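PDB 5M1P: terminase large subunit from Thermus phage G20c, which cuts viral DNA with its nuclease domain to start and end packaging and, as an ATP-driven motor, drives the genome into empty capsids. Local coordinates for residues A3-F8 with R157-A162; D34-I39 with D56-A61; L150-N155 with D177-L182. One frame throughout, in Å; residues are numbered along the deposited sequence.

Interactions 1 and 2 lie on opposite sides of the chain's centre, their own centres about 31 Å apart. Interaction 3 lies deeper and carries the one calcium-binding residue of the three contacts, Asp177; the other two contacts are away from the metal site. Interactions 1 and 3 touch: the Phe8 ring brings CD2 within 3.4 Å of Leu153 O and CE2 within 3.8 Å of Val179 CG1, so the N-terminal segment packs against both helices of interaction 3. Helix 147-154 also runs on directly into strand 156-160 of interaction 1. Interaction 2, where strand 37-42 begins and strand 49-56 ends in the central RNase H-like sheet, stays about 6 Å from interaction 3 at the nearest atoms, without contact.

Interaction 1: A3-F8 with R157-A162; sequences AMNSVF and RYYRTA
A type I beta turn, Ala3 to Ser6, brings the N-terminal segment beside strand 156-160, the first strand of a two-stranded antiparallel sheet with 166-170. A single bridge pairs Ser6 with Arg157; next to it Tyr158 N donates a nearly straight bond to Asn5 O (2.8 Å, 166°). Within the turn, Ser6 N and Ser6 OG both donate to Ala3 O. Asn5 holds CG in the crowded position between its backbone N and carbonyl carbon (chi1 64°), which sends the amide across the strand: OD1 accepts from Arg157 NH1 on an in-plane lone pair at 3.2 Å, while ND2 makes a weak bond to Tyr158 O and a water-bridged link to Tyr159 OH. The Arg157 chain bends at chi2 (-62°) and crosses Asn5 at about a right angle, its NE held by Arg154 O. Ala3 CB lies over one guanidinium face, offset toward the rim, 3.3 Å from NH1. Past the bridge along the chain, Val7 has CG1 anti to its backbone N, leaving CG2 to meet the Tyr158 ring. That methyl sits almost on the ring normal in a CH-pi contact, Val7 CG2 lying 3.7 Å from the Tyr158 centroid.

Interaction 2: D34-I39 with D56-A61; sequences DHIYCI and DLDTGA
Asp56 OD1 is gripped by two backbone N-H groups of its own loop: Asp58 N comes in nearly along the C-O axis at 2.9 Å, closing an Asx turn, and Thr59 N arrives from above the carboxylate plane at 3.1 Å, completing an Asx motif. The other oxygen, OD2, also has two donors. His35 ND1 donates to the syn lone pair of Asp56 OD2 (2.7 Å), which lies at the edge of the imidazole, in its plane, and a water donates to Asp56 OD2 while accepting from Tyr37 OH, which bonds to Arg32 N as well. Four bonds thus fix the rotation of this carboxylate, and its charge would be expected to favour a proton on ND1 and perhaps a protonated ring. Asp56 CG stands anti to its backbone N (chi1 -179°), which turns the carboxylate toward His35 and brings Asp56 CB close to CD2 and CE2 of the Tyr37 ring. The loop links strands 49-56 and 61-69 of the RNase H-like sheet; Tyr37 and Asp56 form the antiparallel non-hydrogen-bonded pair where strand 37-42 begins alongside 49-56. Beyond that pair the bonding passes to Leu57 N, which donates to Ile36 O almost along the C=O axis (2.8 Å), and to Ile36 N, which gives a nearly straight bond to Asp58 OD2 (2.9 Å, 173°). Asp58 thereby lies over the His35 ring: CB sits 3.6 Å from the imidazole centroid in a CH-pi contact, and the carboxylate stacks only 16° from parallel to the ring. Thr59 CG2 approaches His35 CE1 obliquely, while Thr59 OG1 accepts from Ala61 N in an ST turn. Towards the interior, Leu57 CD2 packs on Cys38 SG at 3.9 Å, and Tyr91 of strand 91-94 borders both residues.

Interaction 3: L150-N155 with D177-L182; sequences LDELRN and DIVMSL. With CA (calcium ion), chain C.
Glu152 reaches from helix 147-154 to the first turn of helix 177-186, its chain extended beyond CG and its carboxylate turned across that line by chi3 (97°). OE1 meets the backbone there: Val179 N donates to its anti lone pair (3.2 Å, 159°), and Ile178 N makes a short but bent, weak bond at 2.7 Å. The carboxylate also leans on Ile178, whose CB is 3.2 Å from Glu152 OE1. The negative charge at this N-terminal end would probably be favoured by the helix dipole. OE2 takes a bond from a water that also donates to Asp177 OD1, while Asp177 OD2 binds the calcium ion at 2.4 Å. Glu152 is therefore a second-shell residue of the nuclease metal site, which Asp42, Asp48, Phe43 O, Tyr49 O and a water complete. Away from this polar end the contact is apolar. Val179 has CG1 anti to its backbone N, so that CG2 faces the other helix, resting 3.6 Å from Glu152 O and 4.1 Å from Leu153 CD2. The same Leu153 methyl also meets Leu182 CD1, one turn further along. The two short helical segments cross almost perpendicularly (-88°), their axes 9.0 Å apart. Helix 177-186 lies against strands 49-56 and 61-69 through Ile178 and Leu182, and against helix 122-137 through Val179 and Met180.

Interaction 1: A3-F8 with R157-A162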
ATOM      1  N   ALA A   3      14.010 -16.468  -7.360  1.00 20.66           N
ATOM      2  CA  ALA A   3      13.161 -16.667  -8.580  1.00 20.27           C
ATOM      3  C   ALA A   3      13.605 -15.774  -9.740  1.00 19.31           C
ATOM      4  O   ALA A   3      13.811 -14.568  -9.562  1.00 19.46           O
ATOM      5  CB  ALA A   3      11.697 -16.407  -8.256  1.00 20.79           C
ATOM      6  N   MET A   4      13.718 -16.366 -10.931  1.00 17.90           N
ATOM      7  CA  MET A   4      14.205 -15.655 -12.121  1.00 17.35           C
ATOM      8  C   MET A   4      13.306 -14.474 -12.511  1.00 16.71           C
ATOM      9  O   MET A   4      13.804 -13.474 -13.025  1.00 17.74           O
ATOM     10  CB  MET A   4      14.371 -16.619 -13.312  1.00 17.00           C
ATOM     11  CG  MET A   4      15.409 -17.720 -13.102  1.00 16.94           C
ATOM     12  SD  MET A   4      15.746 -18.752 -14.549  1.00 16.80           S
ATOM     13  CE  MET A   4      14.259 -19.754 -14.653  1.00 17.10           C
ATOM     14  N   ASN A   5      12.001 -14.587 -12.241  1.00 15.53           N
ATOM     15  CA  ASN A   5      11.013 -13.553 -12.599  1.00 15.32           C
ATOM     16  C   ASN A   5      10.575 -12.629 -11.433  1.00 14.29           C
ATOM     17  O   ASN A   5       9.500 -12.024 -11.493  1.00 13.69           O
ATOM     18  CB  ASN A   5       9.789 -14.216 -13.258  1.00 15.98           C
ATOM     19  CG  ASN A   5       9.020 -15.147 -12.320  1.00 16.61           C
ATOM     20  OD1 ASN A   5       9.462 -15.451 -11.203  1.00 17.50           O
ATOM     21  ND2 ASN A   5       7.853 -15.593 -12.773  1.00 17.23           N
ATOM     22  N   SER A   6      11.405 -12.508 -10.396  1.00 14.53           N
ATOM     23  CA  SER A   6      11.134 -11.607  -9.268  1.00 14.42           C
ATOM     24  C   SER A   6      11.076 -10.166  -9.712  1.00 13.41           C
ATOM     25  O   SER A   6      11.926  -9.712 -10.474  1.00 14.56           O
ATOM     26  CB  SER A   6      12.239 -11.691  -8.214  1.00 15.30           C
ATOM     27  OG  SER A   6      12.319 -12.973  -7.648  1.00 16.38           O
ATOM     28  N   VAL A   7      10.075  -9.442  -9.227  1.00 11.57           N
ATOM     29  CA  VAL A   7      10.003  -8.008  -9.419  1.00 11.08           C
ATOM     30  C   VAL A   7      10.932  -7.296  -8.439  1.00 10.68           C
ATOM     31  O   VAL A   7      11.663  -6.382  -8.820  1.00 11.28           O
ATOM     32  CB  VAL A   7       8.558  -7.519  -9.251  1.00 10.80           C
ATOM     33  CG1 VAL A   7       8.484  -6.009  -9.235  1.00 10.66           C
ATOM     34  CG2 VAL A   7       7.686  -8.077 -10.365  1.00 10.62           C
ATOM     35  N   PHE A   8      10.895  -7.703  -7.176  1.00 10.07           N
ATOM     36  CA  PHE A   8      11.657  -7.006  -6.143  1.00  9.98           C
ATOM     37  C   PHE A   8      13.014  -7.659  -5.930  1.00 10.02           C
ATOM     38  O   PHE A   8      13.280  -8.294  -4.915  1.00 10.43           O
ATOM     39  CB  PHE A   8      10.832  -6.880  -4.870  1.00  9.60           C
ATOM     40  CG  PHE A   8       9.587  -6.061  -5.065  1.00  9.79           C
ATOM     41  CD1 PHE A   8       9.684  -4.699  -5.343  1.00 10.23           C
ATOM     42  CD2 PHE A   8       8.327  -6.649  -5.038  1.00  9.82           C
ATOM     43  CE1 PHE A   8       8.554  -3.938  -5.553  1.00 10.47           C
ATOM     44  CE2 PHE A   8       7.199  -5.893  -5.258  1.00  9.98           C
ATOM     45  CZ  PHE A   8       7.309  -4.536  -5.503  1.00 10.22           C
ATOM     46  N   ARG A 157       5.765 -11.136  -9.114  1.00  9.51           N
ATOM     47  CA  ARG A 157       6.561 -11.596 -10.248  1.00 10.07           C
ATOM     48  C   ARG A 157       6.126 -11.010 -11.578  1.00  9.86           C
ATOM     49  O   ARG A 157       5.012 -10.503 -11.726  1.00  9.59           O
ATOM     50  CB  ARG A 157       6.498 -13.113 -10.361  1.00 10.92           C
ATOM     51  CG  ARG A 157       6.741 -13.877  -9.084  1.00 11.86           C
ATOM     52  CD  ARG A 157       8.116 -13.686  -8.472  1.00 12.92           C
ATOM     53  NE  ARG A 157       8.204 -14.499  -7.260  1.00 13.82           N
ATOM     54  CZ  ARG A 157       8.331 -15.829  -7.245  1.00 14.22           C
ATOM     55  NH1 ARG A 157       8.405 -16.535  -8.374  1.00 14.98           N
ATOM     56  NH2 ARG A 157       8.371 -16.471  -6.087  1.00 14.98           N
ATOM     57  N   TYR A 158       7.034 -11.130 -12.546  1.00 10.09           N
ATOM     58  CA  TYR A 158       6.806 -10.724 -13.925  1.00 10.70           C
ATOM     59  C   TYR A 158       6.259 -11.884 -14.738  1.00 11.04           C
ATOM     60  O   TYR A 158       6.755 -13.000 -14.654  1.00 11.00           O
ATOM     61  CB  TYR A 158       8.116 -10.290 -14.583  1.00 10.97           C
ATOM     62  CG  TYR A 158       8.675  -8.979 -14.127  1.00 11.15           C
ATOM     63  CD1 TYR A 158       8.051  -7.788 -14.459  1.00 11.59           C
ATOM     64  CD2 TYR A 158       9.874  -8.918 -13.412  1.00 11.38           C
ATOM     65  CE1 TYR A 158       8.592  -6.564 -14.082  1.00 12.00           C
ATOM     66  CE2 TYR A 158      10.417  -7.698 -13.025  1.00 11.75           C
ATOM     67  CZ  TYR A 158       9.763  -6.525 -13.354  1.00 11.92           C
ATOM     68  OH  TYR A 158      10.278  -5.308 -12.986  1.00 12.72           O
ATOM     69  N   TYR A 159       5.248 -11.590 -15.549  1.00 11.55           N
ATOM     70  CA  TYR A 159       4.719 -12.501 -16.562  1.00 12.63           C
ATOM     71  C   TYR A 159       4.562 -11.723 -17.867  1.00 13.11           C
ATOM     72  O   TYR A 159       4.826 -10.526 -17.916  1.00 14.19           O
ATOM     73  CB  TYR A 159       3.391 -13.081 -16.088  1.00 12.98           C
ATOM     74  CG  TYR A 159       3.541 -13.854 -14.809  1.00 13.25           C
ATOM     75  CD1 TYR A 159       3.978 -15.169 -14.829  1.00 13.82           C
ATOM     76  CD2 TYR A 159       3.293 -13.261 -13.572  1.00 13.28           C
ATOM     77  CE1 TYR A 159       4.143 -15.887 -13.661  1.00 13.50           C
ATOM     78  CE2 TYR A 159       3.452 -13.966 -12.399  1.00 13.33           C
ATOM     79  CZ  TYR A 159       3.884 -15.278 -12.446  1.00 13.59           C
ATOM     80  OH  TYR A 159       4.066 -15.988 -11.290  1.00 14.45           O
ATOM     81  N   ARG A 160       4.133 -12.416 -18.923  1.00 12.91           N
ATOM     82  CA  ARG A 160       3.855 -11.798 -20.210  1.00 13.36           C
ATOM     83  C   ARG A 160       2.486 -12.224 -20.687  1.00 13.52           C
ATOM     84  O   ARG A 160       2.113 -13.380 -20.536  1.00 13.65           O
ATOM     85  CB  ARG A 160       4.940 -12.177 -21.229  1.00 13.64           C
ATOM     86  CG  ARG A 160       6.269 -11.458 -20.994  1.00 13.94           C
ATOM     87  CD  ARG A 160       6.277 -10.049 -21.566  1.00 14.20           C
ATOM     88  NE  ARG A 160       7.321  -9.198 -20.985  1.00 14.10           N
ATOM     89  CZ  ARG A 160       7.581  -7.951 -21.373  1.00 14.37           C
ATOM     90  NH1 ARG A 160       8.550  -7.245 -20.786  1.00 14.86           N
ATOM     91  NH2 ARG A 160       6.876  -7.391 -22.349  1.00 14.31           N
ATOM     92  N   THR A 161       1.747 -11.280 -21.261  1.00 13.65           N
ATOM     93  CA  THR A 161       0.432 -11.561 -21.830  1.00 14.65           C
ATOM     94  C   THR A 161       0.606 -12.275 -23.171  1.00 15.67           C
ATOM     95  O   THR A 161       1.727 -12.405 -23.686  1.00 16.02           O
ATOM     96  CB  THR A 161      -0.402 -10.280 -22.025  1.00 15.45           C
ATOM     97  OG1 THR A 161       0.220  -9.440 -23.005  1.00 16.39           O
ATOM     98  CG2 THR A 161      -0.542  -9.531 -20.715  1.00 15.47           C
ATOM     99  N   ALA A 162      -0.507 -12.720 -23.746  1.00 16.38           N
ATOM    100  CA  ALA A 162      -0.488 -13.440 -25.022  1.00 17.87           C
ATOM    101  C   ALA A 162       0.184 -12.636 -26.135  1.00 19.76           C
ATOM    102  O   ALA A 162       0.949 -13.193 -26.924  1.00 21.72           O
ATOM    103  CB  ALA A 162      -1.905 -13.817 -25.430  1.00 17.19           C
TER
HETATM  104  O   HOH W   1       6.390 -18.169 -11.891  1.00 21.95           O
HETATM  105  O   HOH W   2      12.026  -4.847 -11.015  1.00 14.02           O

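Interaction 2: D34-I39 with D56-A61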
ATOM      1  N   ASP A  34       6.289  16.736  13.880  1.00 13.88           N
ATOM      2  CA  ASP A  34       7.265  17.401  13.018  1.00 14.02           C
ATOM      3  C   ASP A  34       7.404  16.774  11.614  1.00 13.50           C
ATOM      4  O   ASP A  34       8.087  17.342  10.756  1.00 14.54           O
ATOM      5  CB  ASP A  34       8.641  17.467  13.704  1.00 14.30           C
ATOM      6  CG  ASP A  34       9.182  16.096  14.112  1.00 14.98           C
ATOM      7  OD1 ASP A  34       8.407  15.112  14.201  1.00 15.08           O
ATOM      8  OD2 ASP A  34      10.393  16.009  14.377  1.00 15.54           O
ATOM      9  N   HIS A  35       6.788  15.611  11.384  1.00 13.42           N
ATOM     10  CA  HIS A  35       6.842  14.935  10.099  1.00 13.30           C
ATOM     11  C   HIS A  35       5.502  14.964   9.382  1.00 13.06           C
ATOM     12  O   HIS A  35       4.447  15.145   9.998  1.00 13.91           O
ATOM     13  CB  HIS A  35       7.305  13.497  10.287  1.00 13.40           C
ATOM     14  CG  HIS A  35       8.735  13.381  10.719  1.00 13.40           C
ATOM     15  ND1 HIS A  35       9.341  12.170  10.949  1.00 13.35           N
ATOM     16  CD2 HIS A  35       9.682  14.326  10.945  1.00 13.38           C
ATOM     17  CE1 HIS A  35      10.599  12.365  11.303  1.00 13.58           C
ATOM     18  NE2 HIS A  35      10.828  13.666  11.317  1.00 14.02           N
ATOM     19  N   ILE A  36       5.564  14.779   8.069  1.00 12.89           N
ATOM     20  CA  ILE A  36       4.395  14.776   7.192  1.00 13.08           C
ATOM     21  C   ILE A  36       4.213  13.333   6.718  1.00 11.61           C
ATOM     22  O   ILE A  36       5.187  12.647   6.403  1.00 12.25           O
ATOM     23  CB  ILE A  36       4.611  15.745   6.004  1.00 14.45           C
ATOM     24  CG1 ILE A  36       4.689  17.199   6.497  1.00 15.63           C
ATOM     25  CG2 ILE A  36       3.526  15.600   4.943  1.00 15.11           C
ATOM     26  CD1 ILE A  36       3.358  17.820   6.872  1.00 16.59           C
ATOM     27  N   TYR A  37       2.960  12.884   6.665  1.00 10.47           N
ATOM     28  CA  TYR A  37       2.637  11.500   6.330  1.00  9.54           C
ATOM     29  C   TYR A  37       1.659  11.432   5.175  1.00  9.32           C
ATOM     30  O   TYR A  37       0.902  12.375   4.913  1.00  9.50           O
ATOM     31  CB  TYR A  37       1.974  10.834   7.530  1.00  9.55           C
ATOM     32  CG  TYR A  37       2.846  10.713   8.749  1.00  9.39           C
ATOM     33  CD1 TYR A  37       3.058  11.794   9.608  1.00  9.60           C
ATOM     34  CD2 TYR A  37       3.456   9.510   9.057  1.00  9.38           C
ATOM     35  CE1 TYR A  37       3.854  11.668  10.732  1.00  9.59           C
ATOM     36  CE2 TYR A  37       4.252   9.379  10.187  1.00  9.41           C
ATOM     37  CZ  TYR A  37       4.445  10.466  11.023  1.00  9.66           C
ATOM     38  OH  TYR A  37       5.217  10.342  12.160  1.00 10.87           O
ATOM     39  N   CYS A  38       1.665  10.290   4.497  1.00  9.17           N
ATOM     40  CA  CYS A  38       0.606   9.963   3.557  1.00  9.08           C
ATOM     41  C   CYS A  38       0.243   8.513   3.803  1.00  8.67           C
ATOM     42  O   CYS A  38       0.956   7.812   4.534  1.00  9.00           O
ATOM     43  CB  CYS A  38       1.037  10.210   2.115  1.00  9.34           C
ATOM     44  SG  CYS A  38       2.254   9.039   1.491  1.00 10.32           S
ATOM     45  N   ILE A  39      -0.860   8.074   3.208  1.00  8.62           N
ATOM     46  CA  ILE A  39      -1.367   6.727   3.401  1.00  8.70           C
ATOM     47  C   ILE A  39      -1.710   6.117   2.055  1.00  8.42           C
ATOM     48  O   ILE A  39      -2.614   6.603   1.381  1.00  8.88           O
ATOM     49  CB  ILE A  39      -2.640   6.719   4.280  1.00  8.85           C
ATOM     50  CG1 ILE A  39      -2.395   7.497   5.587  1.00  8.99           C
ATOM     51  CG2 ILE A  39      -3.107   5.290   4.535  1.00  8.92           C
ATOM     52  CD1 ILE A  39      -3.593   7.599   6.498  1.00  9.06           C
ATOM     53  N   ASP A  56       5.831   7.788   6.611  1.00  8.57           N
ATOM     54  CA  ASP A  56       6.457   9.022   7.066  1.00  9.01           C
ATOM     55  C   ASP A  56       7.305   9.546   5.900  1.00  9.22           C
ATOM     56  O   ASP A  56       8.326   8.936   5.529  1.00  9.68           O
ATOM     57  CB  ASP A  56       7.320   8.708   8.288  1.00  9.17           C
ATOM     58  CG  ASP A  56       8.007   9.921   8.877  1.00 10.00           C
ATOM     59  OD1 ASP A  56       8.369  10.860   8.131  1.00 10.88           O
ATOM     60  OD2 ASP A  56       8.250   9.901  10.101  1.00 10.99           O
ATOM     61  N   LEU A  57       6.868  10.649   5.297  1.00  9.94           N
ATOM     62  CA  LEU A  57       7.539  11.187   4.115  1.00 10.74           C
ATOM     63  C   LEU A  57       8.856  11.901   4.435  1.00 11.59           C
ATOM     64  O   LEU A  57       9.632  12.189   3.523  1.00 12.69           O
ATOM     65  CB  LEU A  57       6.595  12.110   3.344  1.00 11.14           C
ATOM     66  CG  LEU A  57       5.408  11.430   2.664  1.00 11.58           C
ATOM     67  CD1 LEU A  57       4.398  12.458   2.186  1.00 11.80           C
ATOM     68  CD2 LEU A  57       5.848  10.556   1.511  1.00 11.73           C
ATOM     69  N   ASP A  58       9.105  12.183   5.712  1.00 12.03           N
ATOM     70  CA  ASP A  58      10.384  12.736   6.140  1.00 13.03           C
ATOM     71  C   ASP A  58      11.462  11.656   6.291  1.00 13.45           C
ATOM     72  O   ASP A  58      12.632  11.940   6.085  1.00 14.70           O
ATOM     73  CB  ASP A  58      10.223  13.509   7.457  1.00 14.15           C
ATOM     74  CG  ASP A  58       9.285  14.711   7.335  1.00 15.49           C
ATOM     75  OD1 ASP A  58       9.681  15.811   7.768  1.00 17.95           O
ATOM     76  OD2 ASP A  58       8.154  14.572   6.814  1.00 17.28           O
ATOM     77  N   THR A  59      11.084  10.437   6.664  1.00 12.93           N
ATOM     78  CA  THR A  59      12.062   9.357   6.889  1.00 12.01           C
ATOM     79  C   THR A  59      12.016   8.231   5.857  1.00 11.56           C
ATOM     80  O   THR A  59      12.963   7.449   5.766  1.00 11.71           O
ATOM     81  CB  THR A  59      11.863   8.714   8.263  1.00 11.95           C
ATOM     82  OG1 THR A  59      10.621   8.000   8.276  1.00 11.82           O
ATOM     83  CG2 THR A  59      11.906   9.765   9.374  1.00 12.08           C
ATOM     84  N   GLY A  60      10.915   8.124   5.109  1.00 11.12           N
ATOM     85  CA  GLY A  60      10.747   7.027   4.158  1.00 11.49           C
ATOM     86  C   GLY A  60      10.380   5.707   4.813  1.00 11.19           C
ATOM     87  O   GLY A  60      10.469   4.665   4.162  1.00 12.28           O
ATOM     88  N   ALA A  61       9.953   5.733   6.080  1.00 10.56           N
ATOM     89  CA  ALA A  61       9.578   4.528   6.810  1.00 10.56           C
ATOM     90  C   ALA A  61       8.077   4.414   6.999  1.00  9.94           C
ATOM     91  O   ALA A  61       7.396   5.395   7.283  1.00  9.77           O
ATOM     92  CB  ALA A  61      10.276   4.488   8.158  1.00 10.76           C
TER
HETATM   93  O   HOH W   3       6.893   8.217  11.748  1.00 18.59           O

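Interaction 3: L150-N155 with D177-L182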
ATOM      1  N   LEU A 150       6.484  -9.506   3.803  1.00  9.61           N
ATOM      2  CA  LEU A 150       7.702  -9.878   3.106  1.00  9.65           C
ATOM      3  C   LEU A 150       7.437 -10.935   2.045  1.00  9.30           C
ATOM      4  O   LEU A 150       7.950 -10.846   0.935  1.00  9.27           O
ATOM      5  CB  LEU A 150       8.743 -10.362   4.106  1.00 10.16           C
ATOM      6  CG  LEU A 150       9.180  -9.307   5.136  1.00 11.20           C
ATOM      7  CD1 LEU A 150      10.283  -9.883   6.009  1.00 11.49           C
ATOM      8  CD2 LEU A 150       9.645  -8.010   4.501  1.00 11.69           C
ATOM      9  N   ASP A 151       6.613 -11.904   2.399  1.00  9.17           N
ATOM     10  CA  ASP A 151       6.190 -12.952   1.449  1.00  9.00           C
ATOM     11  C   ASP A 151       5.462 -12.386   0.229  1.00  8.96           C
ATOM     12  O   ASP A 151       5.716 -12.805  -0.902  1.00  8.51           O
ATOM     13  CB  ASP A 151       5.277 -13.981   2.122  1.00  9.20           C
ATOM     14  CG  ASP A 151       6.013 -14.926   3.059  1.00  9.62           C
ATOM     15  OD1 ASP A 151       7.258 -14.937   3.087  1.00 11.23           O
ATOM     16  OD2 ASP A 151       5.311 -15.685   3.763  1.00  9.86           O
ATOM     17  N   GLU A 152       4.560 -11.439   0.449  1.00  8.76           N
ATOM     18  CA  GLU A 152       3.810 -10.882  -0.677  1.00  8.79           C
ATOM     19  C   GLU A 152       4.733 -10.142  -1.650  1.00  8.44           C
ATOM     20  O   GLU A 152       4.553 -10.232  -2.867  1.00  8.53           O
ATOM     21  CB  GLU A 152       2.668  -9.970  -0.211  1.00  9.35           C
ATOM     22  CG  GLU A 152       1.506  -9.989  -1.186  1.00  9.71           C
ATOM     23  CD  GLU A 152       0.313  -9.206  -0.702  1.00  9.97           C
ATOM     24  OE1 GLU A 152       0.196  -8.059  -1.121  1.00 10.39           O
ATOM     25  OE2 GLU A 152      -0.500  -9.752   0.077  1.00  9.96           O
ATOM     26  N   LEU A 153       5.736  -9.444  -1.109  1.00  8.38           N
ATOM     27  CA  LEU A 153       6.770  -8.822  -1.930  1.00  8.82           C
ATOM     28  C   LEU A 153       7.621  -9.877  -2.632  1.00  8.95           C
ATOM     29  O   LEU A 153       7.855  -9.774  -3.829  1.00  9.35           O
ATOM     30  CB  LEU A 153       7.655  -7.912  -1.069  1.00  9.10           C
ATOM     31  CG  LEU A 153       6.972  -6.670  -0.491  1.00  9.36           C
ATOM     32  CD1 LEU A 153       7.844  -6.069   0.599  1.00  9.53           C
ATOM     33  CD2 LEU A 153       6.701  -5.636  -1.563  1.00  9.48           C
ATOM     34  N   ARG A 154       8.080 -10.890  -1.897  1.00  9.38           N
ATOM     35  CA  ARG A 154       8.889 -11.975  -2.494  1.00  9.78           C
ATOM     36  C   ARG A 154       8.181 -12.679  -3.654  1.00  9.90           C
ATOM     37  O   ARG A 154       8.808 -13.013  -4.666  1.00 10.34           O
ATOM     38  CB  ARG A 154       9.267 -13.004  -1.427  1.00  9.96           C
ATOM     39  N   ASN A 155       6.871 -12.860  -3.516  1.00  9.95           N
ATOM     40  CA  ASN A 155       6.068 -13.573  -4.524  1.00  9.79           C
ATOM     41  C   ASN A 155       5.462 -12.686  -5.604  1.00  9.64           C
ATOM     42  O   ASN A 155       4.654 -13.168  -6.396  1.00 10.32           O
ATOM     43  CB  ASN A 155       4.998 -14.434  -3.843  1.00 10.13           C
ATOM     44  CG  ASN A 155       5.532 -15.791  -3.427  1.00 10.51           C
ATOM     45  OD1 ASN A 155       6.749 -15.969  -3.315  1.00 11.83           O
ATOM     46  ND2 ASN A 155       4.644 -16.752  -3.224  1.00 10.73           N
ATOM     47  N   ASP A 177      -2.410  -6.967  -2.415  1.00  9.09           N
ATOM     48  CA  ASP A 177      -2.984  -5.756  -1.807  1.00  9.23           C
ATOM     49  C   ASP A 177      -1.936  -5.000  -1.000  1.00  8.56           C
ATOM     50  O   ASP A 177      -1.955  -3.772  -0.954  1.00  8.33           O
ATOM     51  CB  ASP A 177      -4.164  -6.077  -0.885  1.00  9.72           C
ATOM     52  CG  ASP A 177      -5.076  -7.126  -1.450  1.00 10.08           C
ATOM     53  OD1 ASP A 177      -4.841  -8.320  -1.171  1.00 10.29           O
ATOM     54  OD2 ASP A 177      -6.020  -6.771  -2.184  1.00 11.75           O
ATOM     55  N   ILE A 178      -1.050  -5.741  -0.336  1.00  8.02           N
ATOM     56  CA  ILE A 178       0.020  -5.113   0.451  1.00  7.98           C
ATOM     57  C   ILE A 178       1.024  -4.443  -0.489  1.00  7.62           C
ATOM     58  O   ILE A 178       1.428  -3.295  -0.289  1.00  7.84           O
ATOM     59  CB  ILE A 178       0.762  -6.117   1.351  1.00  7.95           C
ATOM     60  CG1 ILE A 178      -0.195  -6.767   2.361  1.00  7.81           C
ATOM     61  CG2 ILE A 178       1.941  -5.439   2.064  1.00  8.21           C
ATOM     62  CD1 ILE A 178       0.391  -7.964   3.071  1.00  7.91           C
ATOM     63  N   VAL A 179       1.403  -5.157  -1.540  1.00  7.56           N
ATOM     64  CA  VAL A 179       2.345  -4.629  -2.531  1.00  7.88           C
ATOM     65  C   VAL A 179       1.840  -3.307  -3.097  1.00  8.06           C
ATOM     66  O   VAL A 179       2.568  -2.315  -3.152  1.00  7.71           O
ATOM     67  CB  VAL A 179       2.590  -5.644  -3.679  1.00  8.00           C
ATOM     68  CG1 VAL A 179       3.518  -5.053  -4.729  1.00  8.01           C
ATOM     69  CG2 VAL A 179       3.181  -6.943  -3.125  1.00  8.18           C
ATOM     70  N   MET A 180       0.577  -3.305  -3.504  1.00  8.37           N
ATOM     71  CA  MET A 180      -0.007  -2.133  -4.116  1.00  8.89           C
ATOM     72  C   MET A 180      -0.166  -0.974  -3.134  1.00  8.44           C
ATOM     73  O   MET A 180       0.118   0.164  -3.495  1.00  8.12           O
ATOM     74  CB  MET A 180      -1.336  -2.482  -4.796  1.00  9.95           C
ATOM     75  CG  MET A 180      -1.183  -3.383  -6.022  1.00 11.13           C
ATOM     76  SD  MET A 180       0.097  -2.888  -7.190  1.00 13.53           S
ATOM     77  CE  MET A 180      -0.352  -1.198  -7.561  1.00 13.36           C
ATOM     78  N   SER A 181      -0.593  -1.263  -1.909  1.00  8.27           N
ATOM     79  CA  SER A 181      -0.694  -0.230  -0.877  1.00  8.15           C
ATOM     80  C   SER A 181       0.662   0.427  -0.616  1.00  7.91           C
ATOM     81  O   SER A 181       0.762   1.649  -0.550  1.00  7.68           O
ATOM     82  CB  SER A 181      -1.273  -0.834   0.398  1.00  8.32           C
ATOM     83  OG  SER A 181      -1.272   0.111   1.454  1.00  8.83           O
ATOM     84  N   LEU A 182       1.696  -0.389  -0.492  1.00  7.86           N
ATOM     85  CA  LEU A 182       3.051   0.140  -0.320  1.00  7.81           C
ATOM     86  C   LEU A 182       3.496   0.981  -1.514  1.00  7.93           C
ATOM     87  O   LEU A 182       4.082   2.040  -1.342  1.00  8.12           O
ATOM     88  CB  LEU A 182       4.056  -0.989  -0.071  1.00  7.97           C
ATOM     89  CG  LEU A 182       3.924  -1.727   1.254  1.00  8.14           C
ATOM     90  CD1 LEU A 182       4.810  -2.958   1.210  1.00  8.20           C
ATOM     91  CD2 LEU A 182       4.257  -0.856   2.458  1.00  8.29           C
TER
HETATM   92 CA    CA C 501      -7.634  -4.973  -2.189  0.85 12.10          CA
HETATM   93  O   HOH W   4      -2.947  -8.783   0.906  1.00 10.67           O
HETATM   94  O   HOH W   5      -7.459  -5.131  -4.506  1.00 18.07           O